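14-3-3 protein (Cryptosporidium parvum, PDB 3EFZ) probably binds phosphoserine-containing partner proteins in cell signalling, as members of the 14-3-3 family do. Local coordinates at residues F143-K146 against L147-D150; E176-L179 against Q180-S184. All blocks are in the same frame, centred on the assembly; numbering follows the deposited sequence.

Contact 1 of 2, residues F143-K146 against L147-D150; sequences FCIK and LKGD
K146 and D150, one turn apart on helix 138-158, form an i to i+4 salt bridge, K146 NZ lying 2.8 Å from D150 OD2. The lysine donates to the syn lone pair of that oxygen, on the side of OD1. Its chain runs extended as far as CE, and the last torsion (chi4 -82°) swings NZ toward the carboxylate. The same two residues are joined through the backbone, because D150 N donates to K146 O at 2.8 Å with an N-H...O angle of 160°, and this donor lies in the carbonyl plane. L147 belongs to another side of the helix. Its CB rests 3.2 Å from C144 O, while its CD1 meets the ring of F143 obliquely at CE2, 3.7 Å away. With CG opposite the backbone N in both residues (chi1 177° in F143), ring and isobutyl group lean the same way; L147 also packs on V124 and I128 of helix 100-131. K148 sends its ammonium elsewhere, to a salt bridge with D129. D150 OD1 accepts hydrogen bonds from N201 and Y175 and has a weak, long ion pair with R153, a predicted phosphoserine contact. Gripped through both oxygens, the buried carboxylate is probably stabilised as an anion and held in a fixed rotation beside that arginine, consistent with a second-shell role at the phosphoserine site.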
loop_
_atom_site.group_PDB
_atom_site.type_symbol
_atom_site.label_atom_id
_atom_site.label_comp_id
_atom_site.label_asym_id
_atom_site.label_seq_id
_atom_site.Cartn_x
_atom_site.Cartn_y
_atom_site.Cartn_z
ATOM N N PHE B 143 0.437 -20.352 -7.315
ATOM C CA PHE B 143 0.471 -19.094 -6.588
ATOM C C PHE B 143 -0.198 -17.950 -7.376
ATOM O O PHE B 143 -1.027 -17.228 -6.832
ATOM C CB PHE B 143 1.917 -18.742 -6.202
ATOM C CG PHE B 143 2.058 -17.410 -5.501
ATOM C CD1 PHE B 143 2.147 -17.346 -4.118
ATOM C CD2 PHE B 143 2.096 -16.220 -6.226
ATOM C CE1 PHE B 143 2.291 -16.105 -3.456
ATOM C CE2 PHE B 143 2.229 -14.987 -5.573
ATOM C CZ PHE B 143 2.326 -14.937 -4.191
ATOM N N CYS B 144 0.190 -17.776 -8.642
ATOM C CA CYS B 144 -0.396 -16.753 -9.515
ATOM C C CYS B 144 -1.906 -16.937 -9.781
ATOM O O CYS B 144 -2.653 -15.960 -9.869
ATOM C CB CYS B 144 0.355 -16.709 -10.843
ATOM S SG CYS B 144 2.087 -16.275 -10.706
ATOM N N ILE B 145 -2.349 -18.187 -9.904
ATOM C CA ILE B 145 -3.750 -18.498 -10.188
ATOM C C ILE B 145 -4.635 -18.256 -8.942
ATOM O O ILE B 145 -5.756 -17.736 -9.058
ATOM C CB ILE B 145 -3.871 -19.932 -10.773
ATOM C CG1 ILE B 145 -3.173 -19.990 -12.141
ATOM C CG2 ILE B 145 -5.345 -20.411 -10.869
ATOM C CD1 ILE B 145 -2.857 -21.413 -12.632
ATOM N N LYS B 146 -4.131 -18.607 -7.758
ATOM C CA LYS B 146 -4.810 -18.242 -6.515
ATOM C C LYS B 146 -4.977 -16.711 -6.415
ATOM O O LYS B 146 -6.048 -16.212 -6.039
ATOM C CB LYS B 146 -4.058 -18.759 -5.278
ATOM C CG LYS B 146 -4.452 -17.990 -4.037
ATOM C CD LYS B 146 -3.600 -18.235 -2.833
ATOM C CE LYS B 146 -4.017 -17.292 -1.720
ATOM N NZ LYS B 146 -3.416 -15.952 -1.854
ATOM N N LEU B 147 -3.902 -15.997 -6.758
ATOM C CA LEU B 147 -3.851 -14.549 -6.776
ATOM C C LEU B 147 -4.919 -13.944 -7.694
ATOM O O LEU B 147 -5.588 -12.979 -7.319
ATOM C CB LEU B 147 -2.456 -14.132 -7.235
ATOM C CG LEU B 147 -1.955 -12.731 -6.966
ATOM C CD1 LEU B 147 -0.427 -12.724 -6.795
ATOM C CD2 LEU B 147 -2.417 -11.796 -8.106
ATOM N N LYS B 148 -5.081 -14.514 -8.887
ATOM C CA LYS B 148 -6.185 -14.129 -9.777
ATOM C C LYS B 148 -7.544 -14.421 -9.137
ATOM O O LYS B 148 -8.492 -13.662 -9.330
ATOM C CB LYS B 148 -6.085 -14.830 -11.131
ATOM C CG LYS B 148 -4.868 -14.440 -11.976
ATOM C CD LYS B 148 -5.065 -14.816 -13.424
ATOM C CE LYS B 148 -5.022 -16.346 -13.656
ATOM N NZ LYS B 148 -5.405 -16.713 -15.051
ATOM N N GLY B 149 -7.631 -15.534 -8.407
ATOM C CA GLY B 149 -8.801 -15.876 -7.608
ATOM C C GLY B 149 -9.144 -14.819 -6.588
ATOM O O GLY B 149 -10.300 -14.382 -6.533
ATOM N N ASP B 150 -8.135 -14.387 -5.813
ATOM C CA ASP B 150 -8.253 -13.257 -4.882
ATOM C C ASP B 150 -8.725 -11.968 -5.549
ATOM O O ASP B 150 -9.633 -11.312 -5.043
ATOM C CB ASP B 150 -6.929 -12.971 -4.141
ATOM C CG ASP B 150 -6.453 -14.138 -3.290
ATOM O OD1 ASP B 150 -7.249 -14.994 -2.869
ATOM O OD2 ASP B 150 -5.256 -14.183 -3.029
#

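Contact 2 of 2, residues E176-L179 against Q180-S184; sequences EDAL and QRERS
E176 O accepts the backbone N-H of Q180 at 2.9 Å, the first of four successive i to i+4 bonds that make this a regular alpha-helical segment of helix 161-185 in the all-helical 14-3-3 fold. The carboxylate of E176 turns outward from the segment, and its OE2 is hydrogen-bonded to Y202 on helix 193-207. One residue on, D177 O receives R181 N, and the side chains add a salt bridge between D177 OD2 and R181 NE at 3.3 Å. Its hydrogen bond is weak, bent to 148°: OD2 sits at the guanidinium edge, near its plane, yet the carboxylate and guanidinium planes are turned 61° apart. R181 brings NE there with a chain extended from CG to NE, its CG passing 3.4 Å from D177 O. A178 O accepts E182 N at 2.8 Å. The chain of E182, bent at chi2, brings CG and CD close to that carbonyl, with OE2 4.0 Å from A178 CB, and the same OE2 is hydrogen-bonded to T198. L179 O takes the N-H of R183, and the leucine's CD2 meets E182 OE1 at 3.8 Å, the two side chains crossing at a slant. Beyond the segment, L179 packs on Y195, I199 and Y202, which places this side of the helix against helix 193-207. The placement of the R183 guanidinium is doubtful, but the start of its chain is close to the helix backbone, with R183 CG 3.4 Å from L179 O.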
loop_
_atom_site.group_PDB
_atom_site.type_symbol
_atom_site.label_atom_id
_atom_site.label_comp_id
_atom_site.label_asym_id
_atom_site.label_seq_id
_atom_site.Cartn_x
_atom_site.Cartn_y
_atom_site.Cartn_z
ATOM N N GLU B 176 -10.193 -23.468 -7.587
ATOM C CA GLU B 176 -10.212 -24.904 -7.815
ATOM C C GLU B 176 -9.050 -25.359 -8.688
ATOM O O GLU B 176 -8.511 -26.437 -8.460
ATOM C CB GLU B 176 -11.568 -25.371 -8.348
ATOM C CG GLU B 176 -12.608 -25.397 -7.230
ATOM C CD GLU B 176 -13.985 -25.798 -7.686
ATOM O OE1 GLU B 176 -14.185 -26.020 -8.909
ATOM O OE2 GLU B 176 -14.880 -25.893 -6.811
ATOM N N ASP B 177 -8.649 -24.513 -9.644
ATOM C CA ASP B 177 -7.503 -24.791 -10.520
ATOM C C ASP B 177 -6.197 -24.791 -9.725
ATOM O O ASP B 177 -5.408 -25.733 -9.812
ATOM C CB ASP B 177 -7.448 -23.784 -11.696
ATOM C CG ASP B 177 -6.331 -24.091 -12.700
ATOM O OD1 ASP B 177 -5.973 -23.189 -13.485
ATOM O OD2 ASP B 177 -5.814 -25.229 -12.716
ATOM N N ALA B 178 -6.002 -23.751 -8.928
ATOM C CA ALA B 178 -4.846 -23.636 -8.029
ATOM C C ALA B 178 -4.786 -24.796 -7.019
ATOM O O ALA B 178 -3.741 -25.411 -6.846
ATOM C CB ALA B 178 -4.866 -22.285 -7.312
ATOM N N LEU B 179 -5.910 -25.099 -6.371
ATOM C CA LEU B 179 -6.006 -26.273 -5.480
ATOM C C LEU B 179 -5.635 -27.599 -6.154
ATOM O O LEU B 179 -4.888 -28.404 -5.572
ATOM C CB LEU B 179 -7.405 -26.382 -4.843
ATOM C CG LEU B 179 -7.808 -25.365 -3.769
ATOM C CD1 LEU B 179 -9.326 -25.405 -3.505
ATOM C CD2 LEU B 179 -7.038 -25.580 -2.487
ATOM N N GLN B 180 -6.157 -27.831 -7.362
ATOM C CA GLN B 180 -5.834 -29.043 -8.121
ATOM C C GLN B 180 -4.336 -29.124 -8.455
ATOM O O GLN B 180 -3.727 -30.194 -8.343
ATOM C CB GLN B 180 -6.700 -29.174 -9.387
ATOM C CG GLN B 180 -6.339 -30.371 -10.307
ATOM C CD GLN B 180 -6.100 -31.676 -9.536
ATOM O OE1 GLN B 180 -7.001 -32.216 -8.883
ATOM N NE2 GLN B 180 -4.872 -32.184 -9.610
ATOM N N ARG B 181 -3.750 -28.001 -8.856
ATOM C CA ARG B 181 -2.309 -27.940 -9.103
ATOM C C ARG B 181 -1.500 -28.198 -7.826
ATOM O O ARG B 181 -0.520 -28.943 -7.846
ATOM C CB ARG B 181 -1.927 -26.595 -9.718
ATOM C CG ARG B 181 -2.344 -26.424 -11.159
ATOM C CD ARG B 181 -2.219 -24.948 -11.521
ATOM N NE ARG B 181 -2.569 -24.660 -12.910
ATOM C CZ ARG B 181 -1.686 -24.518 -13.898
ATOM N NH1 ARG B 181 -0.371 -24.678 -13.692
ATOM N NH2 ARG B 181 -2.127 -24.234 -15.111
ATOM N N GLU B 182 -1.927 -27.604 -6.714
ATOM C CA GLU B 182 -1.313 -27.894 -5.404
ATOM C C GLU B 182 -1.393 -29.375 -4.996
ATOM O O GLU B 182 -0.401 -29.937 -4.533
ATOM C CB GLU B 182 -1.874 -26.970 -4.317
ATOM C CG GLU B 182 -1.460 -25.502 -4.554
ATOM C CD GLU B 182 -2.491 -24.486 -4.089
ATOM O OE1 GLU B 182 -3.467 -24.883 -3.421
ATOM O OE2 GLU B 182 -2.322 -23.288 -4.406
ATOM N N ARG B 183 -2.565 -29.987 -5.186
ATOM C CA ARG B 183 -2.778 -31.428 -4.956
ATOM C C ARG B 183 -1.848 -32.318 -5.791
ATOM O O ARG B 183 -1.332 -33.324 -5.299
ATOM C CB ARG B 183 -4.242 -31.818 -5.215
ATOM C CG ARG B 183 -5.210 -31.433 -4.088
ATOM C CD ARG B 183 -6.635 -31.973 -4.315
ATOM N NE ARG B 183 -7.575 -30.890 -4.645
ATOM C CZ ARG B 183 -8.171 -30.724 -5.829
ATOM N NH1 ARG B 183 -7.948 -31.577 -6.822
ATOM N NH2 ARG B 183 -8.993 -29.697 -6.018
ATOM N N SER B 184 -1.647 -31.930 -7.048
ATOM C CA SER B 184 -0.824 -32.666 -8.011
ATOM C C SER B 184 0.681 -32.569 -7.747
ATOM O O SER B 184 1.415 -33.564 -7.852
ATOM C CB SER B 184 -1.080 -32.126 -9.418
ATOM O OG SER B 184 -2.334 -32.539 -9.906
#

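In the fold
Contacts 1 and 2 lie on consecutive helices, 138-158 and 161-185, with centres about 11 Å apart, and they meet mainly through I145. Its CD1 reaches within 3.3 Å of R181 NE and 3.7 Å of D177 OD1, so the salt bridge of contact 2 lies against an aliphatic tip from contact 1; A178 CB adds a contact with K146 N at 3.8 Å. Both also border helix 193-207, where T198 touches K146 and is hydrogen-bonded to E182. Contact 1 is nearer the predicted phosphoserine site: the side chains of D150 and R153 are about 3 Å apart, against about 12 Å between those of L179 and R153, and the side chain of D150 is about 8 Å from that of R79.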